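Local atomic coordinates of alkaline serine protease AL20 (Nesterenkonia abyssinica, PDB entry 3CP7), a protein that probably cleaves peptide bonds in other proteins as a secreted, trypsin-like alkaline serine protease. Residues Y130-C144 with G159-G171. Residues are numbered along the deposited sequence; the frame is centred on the assembly and turned at random.
Sequences YPAAAPFNGQELHSC and GIPCNMTGGSSGG. With FMT (formic acid), chain C.
The Phe136 ring turns its edge to the 159-171 segment, with Asn163 O and Thr165 OG1 near its plane, while Pro131 CG lies over one face and Pro135 CG over the other, both offset toward the rim. Beyond CZ stands the Asn163 amide, its plane 77° from the ring. Phe136 in turn puts CE1 over the centre of the His142 ring, 3.4 Å above its plane. In this trypsin-like fold the loop leading into strand 142-150 packs on the Thr165-Ser168 turn, just before Ser169, the probable nucleophile of a Ser-His-Asp triad with His41 and Asp91. Thr165 OG1, held between its backbone N and carbonyl carbon (chi1 58°), donates to Ala133 O at 2.8 Å; Phe136 N reaches the same oxygen from the opposite face of its carbonyl plane. Next to it, Ala132 N donates to Gly166 O at 2.7 Å, with a fairly straight N-H...O angle of 158°. Met164 SD lies 3.6 Å from His142 O; the bend at chi3 turns CE back to 3.8 Å from Cys144 SG. A Cys144-Cys162 disulfide ties the far end, and a water bridges Ser143 O and Asn163 OD1. Ser168 N closes the type II turn by bonding Thr165 O, which also accepts from Ser168 OG. Here formic acid, probably from the crystallisation liquor, bonds His41 NE2; its O2 accepts from Gly167 N and, at 2.7 Å, from Ser169 OG.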
loop_
_atom_site.group_PDB
_atom_site.type_symbol
_atom_site.label_atom_id
_atom_site.label_comp_id
_atom_site.label_asym_id
_atom_site.label_seq_id
_atom_site.Cartn_x
_atom_site.Cartn_y
_atom_site.Cartn_z
ATOM N N TYR A 130 7.237 7.601 22.715
ATOM C CA TYR A 130 6.600 7.265 23.978
ATOM C C TYR A 130 7.018 5.863 24.432
ATOM O O TYR A 130 6.211 4.928 24.393
ATOM C CB TYR A 130 5.084 7.363 23.843
ATOM C CG TYR A 130 4.592 8.788 23.776
ATOM C CD1 TYR A 130 4.573 9.492 22.565
ATOM C CD2 TYR A 130 4.172 9.445 24.929
ATOM C CE1 TYR A 130 4.133 10.802 22.500
ATOM C CE2 TYR A 130 3.731 10.765 24.878
ATOM C CZ TYR A 130 3.706 11.434 23.659
ATOM O OH TYR A 130 3.264 12.734 23.592
ATOM N N PRO A 131 8.269 5.725 24.896
ATOM C CA PRO A 131 8.717 4.397 25.328
ATOM C C PRO A 131 7.873 3.922 26.513
ATOM O O PRO A 131 7.517 4.725 27.387
ATOM C CB PRO A 131 10.173 4.630 25.747
ATOM C CG PRO A 131 10.247 6.092 26.067
ATOM C CD PRO A 131 9.311 6.751 25.090
ATOM N N ALA A 132 7.552 2.631 26.531
ATOM C CA ALA A 132 6.595 2.095 27.490
ATOM C C ALA A 132 7.148 0.979 28.373
ATOM O O ALA A 132 6.495 0.577 29.332
ATOM C CB ALA A 132 5.318 1.641 26.773
ATOM N N ALA A 133 8.334 0.482 28.054
ATOM C CA ALA A 133 8.971 -0.537 28.893
ATOM C C ALA A 133 9.982 0.102 29.836
ATOM O O ALA A 133 10.591 1.119 29.507
ATOM C CB ALA A 133 9.635 -1.593 28.027
ATOM N N ALA A 134 10.156 -0.504 31.013
ATOM C CA ALA A 134 11.098 -0.014 32.027
ATOM C C ALA A 134 12.451 0.410 31.435
ATOM O O ALA A 134 13.007 -0.308 30.597
ATOM C CB ALA A 134 11.307 -1.084 33.111
ATOM N N PRO A 135 13.004 1.555 31.881
ATOM C CA PRO A 135 12.594 2.460 32.961
ATOM C C PRO A 135 11.646 3.571 32.498
ATOM O O PRO A 135 11.680 4.693 33.038
ATOM C CB PRO A 135 13.922 3.075 33.383
ATOM C CG PRO A 135 14.672 3.204 32.088
ATOM C CD PRO A 135 14.238 2.039 31.227
ATOM N N PHE A 136 10.838 3.274 31.482
ATOM C CA PHE A 136 9.837 4.214 31.002
ATOM C C PHE A 136 8.449 3.661 31.295
ATOM O O PHE A 136 8.296 2.471 31.561
ATOM C CB PHE A 136 10.050 4.497 29.512
ATOM C CG PHE A 136 11.421 5.047 29.190
ATOM C CD1 PHE A 136 11.749 6.363 29.496
ATOM C CD2 PHE A 136 12.390 4.244 28.590
ATOM C CE1 PHE A 136 13.012 6.869 29.202
ATOM C CE2 PHE A 136 13.653 4.743 28.296
ATOM C CZ PHE A 136 13.962 6.060 28.594
ATOM N N ASN A 137 7.442 4.529 31.276
ATOM C CA ASN A 137 6.100 4.127 31.686
ATOM C C ASN A 137 5.043 4.343 30.615
ATOM O O ASN A 137 3.859 4.125 30.853
ATOM C CB ASN A 137 5.704 4.812 33.005
ATOM C CG ASN A 137 5.641 6.328 32.892
ATOM O OD1 ASN A 137 5.623 6.886 31.793
ATOM N ND2 ASN A 137 5.618 7.008 34.037
ATOM N N GLY A 138 5.485 4.773 29.434
ATOM C CA GLY A 138 4.579 4.946 28.295
ATOM C C GLY A 138 3.829 6.261 28.300
ATOM O O GLY A 138 3.122 6.573 27.342
ATOM N N GLN A 139 3.982 7.028 29.376
ATOM C CA GLN A 139 3.158 8.214 29.601
ATOM C C GLN A 139 3.814 9.511 29.161
ATOM O O GLN A 139 3.150 10.554 29.116
ATOM C CB GLN A 139 2.789 8.306 31.087
ATOM C CG GLN A 139 2.078 7.075 31.616
ATOM C CD GLN A 139 0.933 6.633 30.723
ATOM O OE1 GLN A 139 -0.027 7.373 30.514
ATOM N NE2 GLN A 139 1.039 5.424 30.177
ATOM N N GLU A 140 5.104 9.440 28.846
ATOM C CA GLU A 140 5.956 10.608 28.660
ATOM C C GLU A 140 6.586 10.636 27.281
ATOM O O GLU A 140 6.909 9.593 26.707
ATOM C CB GLU A 140 7.073 10.621 29.705
ATOM C CG GLU A 140 6.580 10.671 31.146
ATOM C CD GLU A 140 7.703 10.808 32.155
ATOM O OE1 GLU A 140 8.870 11.012 31.758
ATOM O OE2 GLU A 140 7.413 10.731 33.364
ATOM N N LEU A 141 6.778 11.840 26.762
ATOM C CA LEU A 141 7.552 12.032 25.548
ATOM C C LEU A 141 9.031 12.051 25.912
ATOM O O LEU A 141 9.467 12.854 26.745
ATOM C CB LEU A 141 7.149 13.339 24.877
ATOM C CG LEU A 141 7.869 13.674 23.572
ATOM C CD1 LEU A 141 7.449 12.717 22.453
ATOM C CD2 LEU A 141 7.571 15.122 23.194
ATOM N N HIS A 142 9.791 11.144 25.309
ATOM C CA HIS A 142 11.229 11.105 25.489
ATOM C C HIS A 142 11.961 11.343 24.179
ATOM O O HIS A 142 11.364 11.272 23.096
ATOM C CB HIS A 142 11.651 9.782 26.134
ATOM C CG HIS A 142 11.276 9.693 27.576
ATOM N ND1 HIS A 142 12.099 10.150 28.584
ATOM C CD2 HIS A 142 10.145 9.257 28.178
ATOM C CE1 HIS A 142 11.499 9.973 29.747
ATOM N NE2 HIS A 142 10.314 9.436 29.531
ATOM N N SER A 143 13.250 11.631 24.275
ATOM C CA SER A 143 14.052 11.950 23.102
ATOM C C SER A 143 15.431 11.318 23.142
ATOM O O SER A 143 15.941 10.971 24.223
ATOM C CB SER A 143 14.192 13.465 22.945
ATOM O OG SER A 143 15.014 14.000 23.971
ATOM N N CYS A 144 16.023 11.211 21.959
ATOM C CA CYS A 144 17.410 10.790 21.771
ATOM C C CYS A 144 17.998 11.719 20.732
ATOM O O CYS A 144 17.272 12.253 19.893
ATOM C CB CYS A 144 17.484 9.351 21.265
ATOM S SG CYS A 144 16.798 8.146 22.395
ATOM N N GLY A 159 21.607 3.967 12.395
ATOM C CA GLY A 159 21.457 3.908 13.834
ATOM C C GLY A 159 21.906 5.183 14.506
ATOM O O GLY A 159 22.831 5.853 14.039
ATOM N N ILE A 160 21.231 5.519 15.601
ATOM C CA ILE A 160 21.663 6.605 16.478
ATOM C C ILE A 160 21.729 6.136 17.930
ATOM O O ILE A 160 21.002 5.234 18.322
ATOM C CB ILE A 160 20.726 7.850 16.389
ATOM C CG1 ILE A 160 19.261 7.489 16.725
ATOM C CG2 ILE A 160 20.847 8.506 15.020
ATOM C CD1 ILE A 160 18.310 8.687 16.826
ATOM N N PRO A 161 22.586 6.768 18.752
ATOM C CA PRO A 161 22.564 6.428 20.175
ATOM C C PRO A 161 21.215 6.796 20.789
ATOM O O PRO A 161 20.749 7.933 20.628
ATOM C CB PRO A 161 23.690 7.287 20.772
ATOM C CG PRO A 161 23.944 8.371 19.777
ATOM C CD PRO A 161 23.586 7.808 18.428
ATOM N N CYS A 162 20.579 5.840 21.459
ATOM C CA CYS A 162 19.221 6.044 21.952
ATOM C C CYS A 162 18.813 4.958 22.916
ATOM O O CYS A 162 18.892 3.780 22.587
ATOM C CB CYS A 162 18.244 6.038 20.772
ATOM S SG CYS A 162 16.555 6.446 21.221
ATOM N N ASN A 163 18.341 5.361 24.088
ATOM C CA ASN A 163 17.974 4.411 25.131
ATOM C C ASN A 163 16.476 4.088 25.188
ATOM O O ASN A 163 16.042 3.382 26.085
ATOM C CB ASN A 163 18.483 4.895 26.504
ATOM C CG ASN A 163 17.755 6.132 26.989
ATOM O OD1 ASN A 163 16.976 6.737 26.258
ATOM N ND2 ASN A 163 18.015 6.520 28.234
ATOM N N MET A 164 15.690 4.595 24.229
ATOM C CA MET A 164 14.241 4.375 24.271
ATOM C C MET A 164 13.867 2.919 23.996
ATOM O O MET A 164 14.516 2.249 23.192
ATOM C CB MET A 164 13.496 5.307 23.309
ATOM C CG MET A 164 13.540 6.765 23.740
ATOM S SD MET A 164 12.374 7.834 22.855
ATOM C CE MET A 164 13.137 7.963 21.227
ATOM N N THR A 165 12.796 2.481 24.656
ATOM C CA THR A 165 12.360 1.086 24.702
ATOM C C THR A 165 11.077 0.882 23.885
ATOM O O THR A 165 10.566 1.827 23.275
ATOM C CB THR A 165 12.106 0.649 26.179
ATOM O OG1 THR A 165 11.120 1.518 26.763
ATOM C CG2 THR A 165 13.387 0.695 27.007
ATOM N N GLY A 166 10.546 -0.338 23.887
ATOM C CA GLY A 166 9.313 -0.667 23.166
ATOM C C GLY A 166 8.228 0.348 23.478
ATOM O O GLY A 166 8.073 0.754 24.628
ATOM N N GLY A 167 7.496 0.758 22.440
ATOM C CA GLY A 167 6.500 1.824 22.519
ATOM C C GLY A 167 6.992 3.051 21.773
ATOM O O GLY A 167 6.183 3.866 21.306
ATOM N N SER A 168 8.310 3.204 21.680
ATOM C CA SER A 168 8.900 4.335 20.962
ATOM C C SER A 168 8.861 4.145 19.444
ATOM O O SER A 168 9.013 5.117 18.692
ATOM C CB SER A 168 10.336 4.627 21.436
ATOM O OG SER A 168 11.201 3.526 21.169
ATOM N N SER A 169 8.662 2.910 18.986
ATOM C CA SER A 169 8.631 2.654 17.549
ATOM C C SER A 169 7.608 3.538 16.882
ATOM O O SER A 169 6.524 3.773 17.426
ATOM C CB SER A 169 8.265 1.212 17.252
ATOM O OG SER A 169 9.298 0.324 17.636
ATOM N N GLY A 170 7.946 3.988 15.681
ATOM C CA GLY A 170 7.074 4.863 14.921
ATOM C C GLY A 170 7.304 6.324 15.220
ATOM O O GLY A 170 6.846 7.175 14.467
ATOM N N GLY A 171 7.995 6.621 16.318
ATOM C CA GLY A 171 8.299 8.013 16.670
ATOM C C GLY A 171 9.209 8.660 15.645
ATOM O O GLY A 171 9.969 7.983 14.967
HETATM C C FMT C . 7.143 -1.014 19.659
HETATM O O1 FMT C . 7.142 -1.675 18.606
HETATM O O2 FMT C . 8.032 -0.207 19.940
HETATM O O HOH W 1 15.267 8.844 26.096
#